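Long-range contacts in VgrG protein (Vibrio cholerae, PDB 4DTH), which binds ATP and magnesium ions through its actin cross-linking domain and probably uses them to join actin monomers covalently as a toxin: residues T13-P17 / V92-C96; T18-K22 / N335-K341; A175-A181 / L346-F352. One frame throughout, in Å; residues are numbered along the deposited sequence.

All three contacts border the ATP pocket, and they differ in depth and chemistry. Interaction 3 is the buried core: two long antiparallel strands with greasy side chains on one face and nucleotide-binding ones on the other. Interaction 1 is partly buried and mainly apolar, with one tyrosine hydrogen bond, an aromatic and proline cluster that sets the N-terminal loop against strand 85-97. Interaction 2 is the most exposed, a short parallel pairing held mainly by polar bonds. It shares an edge with interaction 3, since strands 337-338 and 343-352 are neighbours, and touches interaction 1 where Phe20 packs on Pro95. Pro95 of interaction 1 and Leu349 of interaction 3 hold adenine between them.

Interaction 1. Residues T13-P17 / V92-C96; sequences TPDFP and VSYPC. With ATP (adenosine-5'-triphosphate), chain B.
At the nucleoside end of the ATP pocket, Phe16 of the loop before strand 19-20 packs against Tyr94 and Pro95, where strand 85-97 is interrupted by a short irregular stretch. The two aromatic rings form an offset edge-to-face pair, with the edge of Phe16 turned to the face of Tyr94, centroids 5.7 Å apart and planes at 77°. With CG anti to its carbonyl carbon (chi1 -69°), Phe16 places its ring between Tyr94 and the nucleotide. Its CD1 meets Pro95 CD at 3.5 Å, while CZ touches Val92 CG1 at 3.8 Å. One face of the ring takes ATP C8, off-centre toward the rim, and ATP O2A of the alpha-phosphate lies at its edge, in plane. A large flat hydrocarbon suits this spot because it can serve protein and ligand with different sides.

Tyr94 reaches further along the loop. Its hydroxyl donates to Pro14 O at 2.8 Å, tilted 24° from the carbonyl plane, so the phenol combines apolar packing with a polar end that holds the proline-rich loop. Pro17 CD closes on the edge of the same ring, 4.0 Å from Tyr94 CD2, and Met59 of the adjacent strand 56-68 and Tyr48 of strand 45-51 also touch Tyr94. Prolines are apt here, since they offer rigid apolar surfaces and no N-H in need of a partner. Pro95 uses that surface on adenine, with CG 3.5 Å from ATP C5.

The backbone supplies the polar grip on the sugar: ATP O2' donates to Ser93 O at 2.6 Å. Ser93 OG is instead bonded to the backbone N of Ile27. Apolar groups against the base, with a main-chain carbonyl taking a ribose hydroxyl, are characteristic of a nucleoside-binding pocket.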
loop_
_atom_site.group_PDB
_atom_site.type_symbol
_atom_site.label_atom_id
_atom_site.label_comp_id
_atom_site.label_asym_id
_atom_site.label_seq_id
_atom_site.Cartn_x
_atom_site.Cartn_y
_atom_site.Cartn_z
ATOM N N THR A 13 18.316 3.585 3.841
ATOM C CA THR A 13 17.390 3.900 2.747
ATOM C C THR A 13 16.541 5.071 3.261
ATOM O O THR A 13 15.996 4.979 4.373
ATOM C CB THR A 13 16.465 2.730 2.339
ATOM O OG1 THR A 13 15.877 2.129 3.484
ATOM C CG2 THR A 13 17.132 1.710 1.477
ATOM N N PRO A 14 16.450 6.197 2.507
ATOM C CA PRO A 14 15.647 7.325 2.996
ATOM C C PRO A 14 14.186 6.941 3.175
ATOM O O PRO A 14 13.674 6.062 2.470
ATOM C CB PRO A 14 15.803 8.385 1.901
ATOM C CG PRO A 14 17.013 7.987 1.136
ATOM C CD PRO A 14 17.037 6.498 1.186
ATOM N N ASP A 15 13.535 7.566 4.158
ATOM C CA ASP A 15 12.124 7.340 4.404
ATOM C C ASP A 15 11.350 8.080 3.349
ATOM O O ASP A 15 11.843 9.062 2.777
ATOM C CB ASP A 15 11.715 7.866 5.786
ATOM C CG ASP A 15 12.195 6.992 6.918
ATOM O OD1 ASP A 15 11.731 5.821 6.996
ATOM O OD2 ASP A 15 13.003 7.476 7.746
ATOM N N PHE A 16 10.115 7.633 3.126
ATOM C CA PHE A 16 9.240 8.294 2.186
ATOM C C PHE A 16 8.997 9.729 2.619
ATOM O O PHE A 16 8.713 9.961 3.804
ATOM C CB PHE A 16 7.863 7.612 2.161
ATOM C CG PHE A 16 7.800 6.225 1.565
ATOM C CD1 PHE A 16 8.449 5.933 0.371
ATOM C CD2 PHE A 16 7.042 5.228 2.165
ATOM C CE1 PHE A 16 8.353 4.660 -0.204
ATOM C CE2 PHE A 16 6.952 3.951 1.595
ATOM C CZ PHE A 16 7.614 3.672 0.416
ATOM N N PRO A 17 8.989 10.683 1.656
ATOM C CA PRO A 17 8.502 12.028 2.000
ATOM C C PRO A 17 7.041 11.842 2.468
ATOM O O PRO A 17 6.353 10.913 2.013
ATOM C CB PRO A 17 8.554 12.794 0.679
ATOM C CG PRO A 17 8.656 11.762 -0.383
ATOM C CD PRO A 17 9.234 10.532 0.201
ATOM N N VAL A 92 9.518 -0.390 -5.111
ATOM C CA VAL A 92 8.506 0.449 -4.444
ATOM C C VAL A 92 8.898 1.911 -4.613
ATOM O O VAL A 92 9.912 2.343 -4.062
ATOM C CB VAL A 92 8.353 0.045 -2.943
ATOM C CG1 VAL A 92 7.313 0.916 -2.243
ATOM C CG2 VAL A 92 7.992 -1.432 -2.797
ATOM N N SER A 93 8.120 2.674 -5.388
ATOM C CA SER A 93 8.504 4.063 -5.629
ATOM C C SER A 93 8.396 4.956 -4.405
ATOM O O SER A 93 7.593 4.688 -3.504
ATOM C CB SER A 93 7.693 4.666 -6.776
ATOM O OG SER A 93 6.362 4.976 -6.387
ATOM N N TYR A 94 9.213 6.019 -4.382
ATOM C CA TYR A 94 9.079 7.104 -3.417
ATOM C C TYR A 94 7.914 7.901 -4.011
ATOM O O TYR A 94 7.910 8.140 -5.228
ATOM C CB TYR A 94 10.356 7.959 -3.353
ATOM C CG TYR A 94 11.419 7.300 -2.503
ATOM C CD1 TYR A 94 12.264 6.329 -3.037
ATOM C CD2 TYR A 94 11.528 7.585 -1.145
ATOM C CE1 TYR A 94 13.217 5.688 -2.251
ATOM C CE2 TYR A 94 12.477 6.946 -0.346
ATOM C CZ TYR A 94 13.324 6.000 -0.907
ATOM O OH TYR A 94 14.255 5.350 -0.134
ATOM N N PRO A 95 6.859 8.225 -3.237
ATOM C CA PRO A 95 5.716 8.934 -3.834
ATOM C C PRO A 95 6.083 10.263 -4.471
ATOM O O PRO A 95 7.100 10.874 -4.106
ATOM C CB PRO A 95 4.766 9.130 -2.648
ATOM C CG PRO A 95 5.679 9.095 -1.430
ATOM C CD PRO A 95 6.651 8.019 -1.788
ATOM N N CYS A 96 5.266 10.695 -5.437
ATOM C CA CYS A 96 5.435 11.975 -6.112
ATOM C C CYS A 96 4.069 12.605 -6.308
ATOM O O CYS A 96 3.051 11.960 -6.045
ATOM C CB CYS A 96 6.185 11.820 -7.437
ATOM S SG CYS A 96 5.304 10.859 -8.700
HETATM P PG ATP B . 1.078 -3.365 3.256
HETATM O O1G ATP B . -0.026 -3.248 2.254
HETATM O O2G ATP B . 0.623 -2.914 4.615
HETATM O O3G ATP B . 1.595 -4.771 3.370
HETATM P PB ATP B . 3.605 -1.982 3.229
HETATM O O1B ATP B . 3.568 -1.717 4.682
HETATM O O2B ATP B . 4.602 -3.085 2.967
HETATM O O3B ATP B . 2.257 -2.404 2.754
HETATM P PA ATP B . 3.687 0.777 2.605
HETATM O O1A ATP B . 2.740 0.916 3.732
HETATM O O2A ATP B . 4.949 1.567 2.961
HETATM O O3A ATP B . 4.041 -0.660 2.435
HETATM O "O5'" ATP B . 2.992 1.348 1.276
HETATM C "C5'" ATP B . 3.857 1.536 0.144
HETATM C "C4'" ATP B . 3.156 2.210 -1.006
HETATM O "O4'" ATP B . 2.583 3.477 -0.569
HETATM C "C3'" ATP B . 4.088 2.568 -2.165
HETATM O "O3'" ATP B . 3.446 2.462 -3.434
HETATM C "C2'" ATP B . 4.459 4.007 -1.835
HETATM O "O2'" ATP B . 5.008 4.727 -2.927
HETATM C "C1'" ATP B . 3.101 4.513 -1.391
HETATM N N9 ATP B . 3.085 5.779 -0.653
HETATM C C8 ATP B . 3.733 6.062 0.519
HETATM N N7 ATP B . 3.522 7.282 0.953
HETATM C C5 ATP B . 2.682 7.839 -0.001
HETATM C C6 ATP B . 2.075 9.105 -0.122
HETATM N N6 ATP B . 2.229 10.097 0.765
HETATM N N1 ATP B . 1.277 9.318 -1.193
HETATM C C2 ATP B . 1.100 8.332 -2.077
HETATM N N3 ATP B . 1.613 7.104 -2.069
HETATM C C4 ATP B . 2.406 6.913 -0.999
#

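Interaction 2. Residues T18-K22 / N335-K341; sequences THFPK and NATVGDK
Asn335 meets Thr18 first, its carbonyl O lying 3.3 Å from Thr18 CB. Ala336 follows with its CA against Thr18 O; its small side chain lies beside the bound ATP and against Leu349.

At Thr337 the parallel strand pairing begins. Its N donates to Thr18 O at 2.8 Å with an N-H...O angle of 170°, and its O accepts from Phe20 N, so the main chain of Thr337 clasps His19 from both sides. The side chain adds more: Thr337 OG1 and His19 ND1 share a hydrogen bond of 2.7 Å, the oxygen at the ring edge in plane, and a water bridges the same OG1 to Thr18 OG1. His19 can meet it because its CG is anti to the backbone N (chi1 -170°), which brings the ring alongside Thr337 and Gly339.

Val338 turns to the opposite face, where CG2 comes 3.4 Å from Lys22 O and its side chain packs on Ala347. The chain then bends at Gly339, whose positive phi suits a residue without a side chain. Its N makes two weak bonds, to Phe20 O and Pro21 O, and its O accepts from His19 NE2 at 2.8 Å, the donor standing well above the carbonyl plane though the oxygen is nearly in the ring plane.

Asp340 points away, its carboxylate bonded to His342 N. Lys341 comes back over one face of His19 in a CH-pi contact, CA 3.9 Å from the ring centroid, and its aliphatic chain runs on past His19 CD2, in a position that is probably loosely defined.

With a partner at each ring nitrogen and Lys341 over one face, the rotation of His19 is probably fixed, and its side chain ties both Thr337 and Gly339 to segment 18-22, where the backbone bonds of Gly339 N are weak.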
loop_
_atom_site.group_PDB
_atom_site.type_symbol
_atom_site.label_atom_id
_atom_site.label_comp_id
_atom_site.label_asym_id
_atom_site.label_seq_id
_atom_site.Cartn_x
_atom_site.Cartn_y
_atom_site.Cartn_z
ATOM N N THR A 18 6.592 12.668 3.411
ATOM C CA THR A 18 5.240 12.550 3.973
ATOM C C THR A 18 4.314 13.646 3.456
ATOM O O THR A 18 3.096 13.452 3.445
ATOM C CB THR A 18 5.302 12.597 5.510
ATOM O OG1 THR A 18 5.995 13.784 5.908
ATOM C CG2 THR A 18 5.963 11.368 6.115
ATOM N N HIS A 19 4.877 14.802 3.051
ATOM C CA HIS A 19 4.077 15.940 2.599
ATOM C C HIS A 19 4.086 16.203 1.097
ATOM O O HIS A 19 5.146 16.249 0.476
ATOM C CB HIS A 19 4.459 17.225 3.356
ATOM C CG HIS A 19 3.508 18.354 3.092
ATOM N ND1 HIS A 19 2.343 18.500 3.822
ATOM C CD2 HIS A 19 3.527 19.290 2.112
ATOM C CE1 HIS A 19 1.723 19.546 3.303
ATOM N NE2 HIS A 19 2.401 20.053 2.270
ATOM N N PHE A 20 2.894 16.450 0.539
ATOM C CA PHE A 20 2.688 16.835 -0.861
ATOM C C PHE A 20 1.721 18.003 -0.947
ATOM O O PHE A 20 0.794 18.073 -0.140
ATOM C CB PHE A 20 2.229 15.650 -1.730
ATOM C CG PHE A 20 3.357 14.653 -1.892
ATOM C CD1 PHE A 20 4.345 14.844 -2.855
ATOM C CD2 PHE A 20 3.478 13.567 -1.031
ATOM C CE1 PHE A 20 5.426 13.952 -2.963
ATOM C CE2 PHE A 20 4.560 12.676 -1.141
ATOM C CZ PHE A 20 5.524 12.874 -2.107
ATOM N N PRO A 21 1.917 18.944 -1.904
ATOM C CA PRO A 21 0.982 20.085 -1.993
ATOM C C PRO A 21 -0.457 19.669 -2.287
ATOM O O PRO A 21 -1.393 20.257 -1.739
ATOM C CB PRO A 21 1.549 20.930 -3.140
ATOM C CG PRO A 21 2.404 19.986 -3.929
ATOM C CD PRO A 21 2.979 19.032 -2.934
ATOM N N LYS A 22 -0.629 18.625 -3.137
ATOM C CA LYS A 22 -1.938 18.125 -3.544
ATOM C C LYS A 22 -1.908 16.592 -3.492
ATOM O O LYS A 22 -1.181 16.025 -2.675
ATOM C CB LYS A 22 -2.283 18.627 -4.968
ATOM C CG LYS A 22 -2.402 20.150 -5.096
ATOM C CD LYS A 22 -2.455 20.574 -6.555
ATOM C CE LYS A 22 -1.086 20.739 -7.172
ATOM N NZ LYS A 22 -1.145 20.745 -8.653
ATOM N N ASN A 335 1.071 9.137 8.716
ATOM C CA ASN A 335 1.806 10.389 8.885
ATOM C C ASN A 335 1.881 11.205 7.589
ATOM O O ASN A 335 2.689 12.133 7.492
ATOM C CB ASN A 335 3.215 10.078 9.420
ATOM C CG ASN A 335 4.045 9.168 8.538
ATOM O OD1 ASN A 335 3.568 8.577 7.554
ATOM N ND2 ASN A 335 5.312 9.020 8.885
ATOM N N ALA A 336 1.052 10.864 6.583
ATOM C CA ALA A 336 1.045 11.574 5.299
ATOM C C ALA A 336 0.199 12.840 5.412
ATOM O O ALA A 336 -0.854 12.828 6.060
ATOM C CB ALA A 336 0.502 10.680 4.200
ATOM N N THR A 337 0.671 13.938 4.816
ATOM C CA THR A 337 -0.031 15.224 4.870
ATOM C C THR A 337 -0.119 15.893 3.498
ATOM O O THR A 337 0.653 15.568 2.588
ATOM C CB THR A 337 0.586 16.159 5.924
ATOM O OG1 THR A 337 1.921 16.467 5.542
ATOM C CG2 THR A 337 0.551 15.589 7.350
ATOM N N VAL A 338 -1.065 16.838 3.352
ATOM C CA VAL A 338 -1.327 17.570 2.111
ATOM C C VAL A 338 -1.534 19.071 2.404
ATOM O O VAL A 338 -1.750 19.447 3.559
ATOM C CB VAL A 338 -2.528 16.905 1.364
ATOM C CG1 VAL A 338 -3.287 17.866 0.461
ATOM C CG2 VAL A 338 -2.067 15.711 0.562
ATOM N N GLY A 339 -1.423 19.894 1.358
ATOM C CA GLY A 339 -1.674 21.329 1.426
ATOM C C GLY A 339 -0.458 22.161 1.739
ATOM O O GLY A 339 0.625 21.937 1.182
ATOM N N ASP A 340 -0.643 23.144 2.633
ATOM C CA ASP A 340 0.421 24.046 3.053
ATOM C C ASP A 340 1.352 23.289 3.984
ATOM O O ASP A 340 0.915 22.797 5.020
ATOM C CB ASP A 340 -0.178 25.275 3.758
ATOM C CG ASP A 340 0.791 26.379 4.160
ATOM O OD1 ASP A 340 2.028 26.101 4.190
ATOM O OD2 ASP A 340 0.334 27.501 4.461
ATOM N N LYS A 341 2.659 23.270 3.646
ATOM C CA LYS A 341 3.726 22.579 4.392
ATOM C C LYS A 341 3.792 23.084 5.843
ATOM O O LYS A 341 4.245 22.330 6.760
ATOM C CB LYS A 341 5.066 22.895 3.725
ATOM C CG LYS A 341 5.538 21.794 2.833
ATOM C CD LYS A 341 6.044 22.297 1.498
ATOM C CE LYS A 341 5.609 21.411 0.349
ATOM N NZ LYS A 341 6.646 20.410 -0.013
HETATM O O HOH W 1 4.049 15.434 6.776
#

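Interaction 3. Residues A175-A181 / L346-F352; sequences ATVGVAA and LAILFEF. With ATP (adenosine-5'-triphosphate), chain B.
Phe352 N donates to Ala175 O at 2.8 Å, almost straight along the carbonyl direction, and Glu351 CA adds a longer C-H contact to the same oxygen. The ring of Phe352 also turns its edge to this oxygen, in plane. Further along, Val177 and Phe350 exchange two bonds, each 2.9 Å between N and O; Val179 and Ile348 also bond both ways, and Ala181 N closes the end on Leu346 O.

Side chains alternate between two faces. On one, Val177 CG2 meets Phe352 CE1 at 3.7 Å and Val179 CG2 lies at the edge of the Phe350 ring, while Leu195 of helix 190-196 packs on Val179 and both phenylalanines. Branched and aromatic residues fit this greasy seam between sheet and helix. Past the end of strand 173-180, Ala181 CB packs against Leu346 CD2, 3.7 Å away, and against Ile348.

This buried antiparallel pair, its other face turned to ATP and metal, is consistent with the glutamine synthetase-like fold of actin cross-linking toxins. There Leu349 CD2 lies 3.4 Å from ATP C5, on the side of the base opposite Pro95. Gly178 lacks a side chain, and Leu349 CG settles 3.7 Å from its CA. Thr176 has OG1 anti to its carbonyl carbon (chi1 -63°), which puts the CG2 methyl by the ribose O4' and against Leu349 CD2 and leaves OG1 to hold a water at 2.8 Å.

The same water lies 3.0 Å from Glu351 OE1, to which it can donate; its approach to ATP O5' is long and weak, and it cannot serve every acceptor around it. An extended chain (chi1 178°, chi2 -177°) carries the Glu351 carboxylate beyond the sheet to a magnesium ion, whose site also includes Glu28 and Gln174. Arg353 forms a salt bridge to OE2, steadying the group from its other oxygen.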
loop_
_atom_site.group_PDB
_atom_site.type_symbol
_atom_site.label_atom_id
_atom_site.label_comp_id
_atom_site.label_asym_id
_atom_site.label_seq_id
_atom_site.Cartn_x
_atom_site.Cartn_y
_atom_site.Cartn_z
ATOM N N ALA A 175 -0.871 0.531 -7.282
ATOM C CA ALA A 175 -0.670 1.961 -7.172
ATOM C C ALA A 175 -1.362 2.408 -5.896
ATOM O O ALA A 175 -2.414 1.864 -5.538
ATOM C CB ALA A 175 -1.266 2.683 -8.369
ATOM N N THR A 176 -0.759 3.382 -5.200
ATOM C CA THR A 176 -1.305 3.971 -3.983
ATOM C C THR A 176 -1.482 5.457 -4.221
ATOM O O THR A 176 -0.530 6.127 -4.620
ATOM C CB THR A 176 -0.459 3.605 -2.753
ATOM O OG1 THR A 176 -0.508 2.183 -2.579
ATOM C CG2 THR A 176 -0.945 4.287 -1.473
ATOM N N VAL A 177 -2.699 5.963 -3.991
ATOM C CA VAL A 177 -3.049 7.368 -4.184
ATOM C C VAL A 177 -3.315 7.997 -2.820
ATOM O O VAL A 177 -4.052 7.427 -2.015
ATOM C CB VAL A 177 -4.265 7.517 -5.151
ATOM C CG1 VAL A 177 -4.837 8.941 -5.157
ATOM C CG2 VAL A 177 -3.907 7.069 -6.569
ATOM N N GLY A 178 -2.732 9.171 -2.591
ATOM C CA GLY A 178 -2.956 9.938 -1.375
ATOM C C GLY A 178 -3.703 11.212 -1.693
ATOM O O GLY A 178 -3.328 11.916 -2.631
ATOM N N VAL A 179 -4.788 11.503 -0.953
ATOM C CA VAL A 179 -5.600 12.726 -1.133
ATOM C C VAL A 179 -5.853 13.398 0.211
ATOM O O VAL A 179 -5.792 12.719 1.239
ATOM C CB VAL A 179 -6.953 12.454 -1.867
ATOM C CG1 VAL A 179 -6.733 11.991 -3.302
ATOM C CG2 VAL A 179 -7.840 11.471 -1.092
ATOM N N ALA A 180 -6.210 14.708 0.211
ATOM C CA ALA A 180 -6.592 15.410 1.440
ATOM C C ALA A 180 -7.849 14.698 1.971
ATOM O O ALA A 180 -8.762 14.404 1.186
ATOM C CB ALA A 180 -6.924 16.870 1.137
ATOM N N ALA A 181 -7.858 14.352 3.275
ATOM C CA ALA A 181 -8.981 13.652 3.906
ATOM C C ALA A 181 -10.282 14.454 3.775
ATOM O O ALA A 181 -11.330 13.864 3.507
ATOM C CB ALA A 181 -8.680 13.361 5.367
ATOM N N LEU A 346 -4.400 16.467 7.003
ATOM C CA LEU A 346 -4.362 15.012 6.898
ATOM C C LEU A 346 -4.581 14.511 5.480
ATOM O O LEU A 346 -5.504 14.954 4.790
ATOM C CB LEU A 346 -5.398 14.376 7.852
ATOM C CG LEU A 346 -5.609 12.857 7.747
ATOM C CD1 LEU A 346 -4.418 12.073 8.305
ATOM C CD2 LEU A 346 -6.866 12.437 8.478
ATOM N N ALA A 347 -3.707 13.589 5.052
ATOM C CA ALA A 347 -3.842 12.898 3.787
ATOM C C ALA A 347 -4.247 11.472 4.133
ATOM O O ALA A 347 -3.774 10.908 5.126
ATOM C CB ALA A 347 -2.516 12.889 3.025
ATOM N N ILE A 348 -5.148 10.907 3.333
ATOM C CA ILE A 348 -5.593 9.519 3.479
ATOM C C ILE A 348 -5.246 8.784 2.207
ATOM O O ILE A 348 -5.399 9.329 1.110
ATOM C CB ILE A 348 -7.073 9.361 3.939
ATOM C CG1 ILE A 348 -8.051 10.122 3.001
ATOM C CG2 ILE A 348 -7.202 9.783 5.424
ATOM C CD1 ILE A 348 -9.592 9.937 3.331
ATOM N N LEU A 349 -4.707 7.569 2.355
ATOM C CA LEU A 349 -4.176 6.792 1.240
ATOM C C LEU A 349 -4.963 5.570 0.866
ATOM O O LEU A 349 -5.585 4.950 1.717
ATOM C CB LEU A 349 -2.720 6.418 1.540
ATOM C CG LEU A 349 -1.689 7.494 1.167
ATOM C CD1 LEU A 349 -1.751 8.718 2.105
ATOM C CD2 LEU A 349 -0.339 6.923 1.197
ATOM N N PHE A 350 -4.914 5.204 -0.433
ATOM C CA PHE A 350 -5.678 4.070 -0.942
ATOM C C PHE A 350 -4.880 3.266 -1.920
ATOM O O PHE A 350 -4.285 3.825 -2.842
ATOM C CB PHE A 350 -6.984 4.556 -1.601
ATOM C CG PHE A 350 -7.840 5.367 -0.663
ATOM C CD1 PHE A 350 -8.758 4.744 0.179
ATOM C CD2 PHE A 350 -7.683 6.746 -0.568
ATOM C CE1 PHE A 350 -9.503 5.487 1.096
ATOM C CE2 PHE A 350 -8.433 7.491 0.345
ATOM C CZ PHE A 350 -9.330 6.855 1.178
ATOM N N GLU A 351 -4.895 1.940 -1.738
ATOM C CA GLU A 351 -4.164 1.030 -2.605
ATOM C C GLU A 351 -5.092 0.392 -3.630
ATOM O O GLU A 351 -6.071 -0.272 -3.262
ATOM C CB GLU A 351 -3.473 -0.048 -1.746
ATOM C CG GLU A 351 -2.718 -1.094 -2.548
ATOM C CD GLU A 351 -2.101 -2.201 -1.715
ATOM O OE1 GLU A 351 -1.620 -1.915 -0.597
ATOM O OE2 GLU A 351 -2.033 -3.344 -2.217
ATOM N N PHE A 352 -4.763 0.563 -4.914
ATOM C CA PHE A 352 -5.491 -0.068 -6.013
ATOM C C PHE A 352 -4.863 -1.449 -6.175
ATOM O O PHE A 352 -3.733 -1.562 -6.661
ATOM C CB PHE A 352 -5.370 0.768 -7.298
ATOM C CG PHE A 352 -6.173 2.045 -7.230
ATOM C CD1 PHE A 352 -5.674 3.167 -6.571
ATOM C CD2 PHE A 352 -7.434 2.124 -7.812
ATOM C CE1 PHE A 352 -6.425 4.347 -6.498
ATOM C CE2 PHE A 352 -8.174 3.312 -7.755
ATOM C CZ PHE A 352 -7.672 4.406 -7.084
HETATM P PG ATP B . 1.078 -3.365 3.256
HETATM O O1G ATP B . -0.026 -3.248 2.254
HETATM O O2G ATP B . 0.623 -2.914 4.615
HETATM O O3G ATP B . 1.595 -4.771 3.370
HETATM P PB ATP B . 3.605 -1.982 3.229
HETATM O O1B ATP B . 3.568 -1.717 4.682
HETATM O O2B ATP B . 4.602 -3.085 2.967
HETATM O O3B ATP B . 2.257 -2.404 2.754
HETATM P PA ATP B . 3.687 0.777 2.605
HETATM O O1A ATP B . 2.740 0.916 3.732
HETATM O O2A ATP B . 4.949 1.567 2.961
HETATM O O3A ATP B . 4.041 -0.660 2.435
HETATM O "O5'" ATP B . 2.992 1.348 1.276
HETATM C "C5'" ATP B . 3.857 1.536 0.144
HETATM C "C4'" ATP B . 3.156 2.210 -1.006
HETATM O "O4'" ATP B . 2.583 3.477 -0.569
HETATM C "C3'" ATP B . 4.088 2.568 -2.165
HETATM O "O3'" ATP B . 3.446 2.462 -3.434
HETATM C "C2'" ATP B . 4.459 4.007 -1.835
HETATM O "O2'" ATP B . 5.008 4.727 -2.927
HETATM C "C1'" ATP B . 3.101 4.513 -1.391
HETATM N N9 ATP B . 3.085 5.779 -0.653
HETATM C C8 ATP B . 3.733 6.062 0.519
HETATM N N7 ATP B . 3.522 7.282 0.953
HETATM C C5 ATP B . 2.682 7.839 -0.001
HETATM C C6 ATP B . 2.075 9.105 -0.122
HETATM N N6 ATP B . 2.229 10.097 0.765
HETATM N N1 ATP B . 1.277 9.318 -1.193
HETATM C C2 ATP B . 1.100 8.332 -2.077
HETATM N N3 ATP B . 1.613 7.104 -2.069
HETATM C C4 ATP B . 2.406 6.913 -0.999
HETATM O O HOH W 2 0.014 0.601 -0.390
#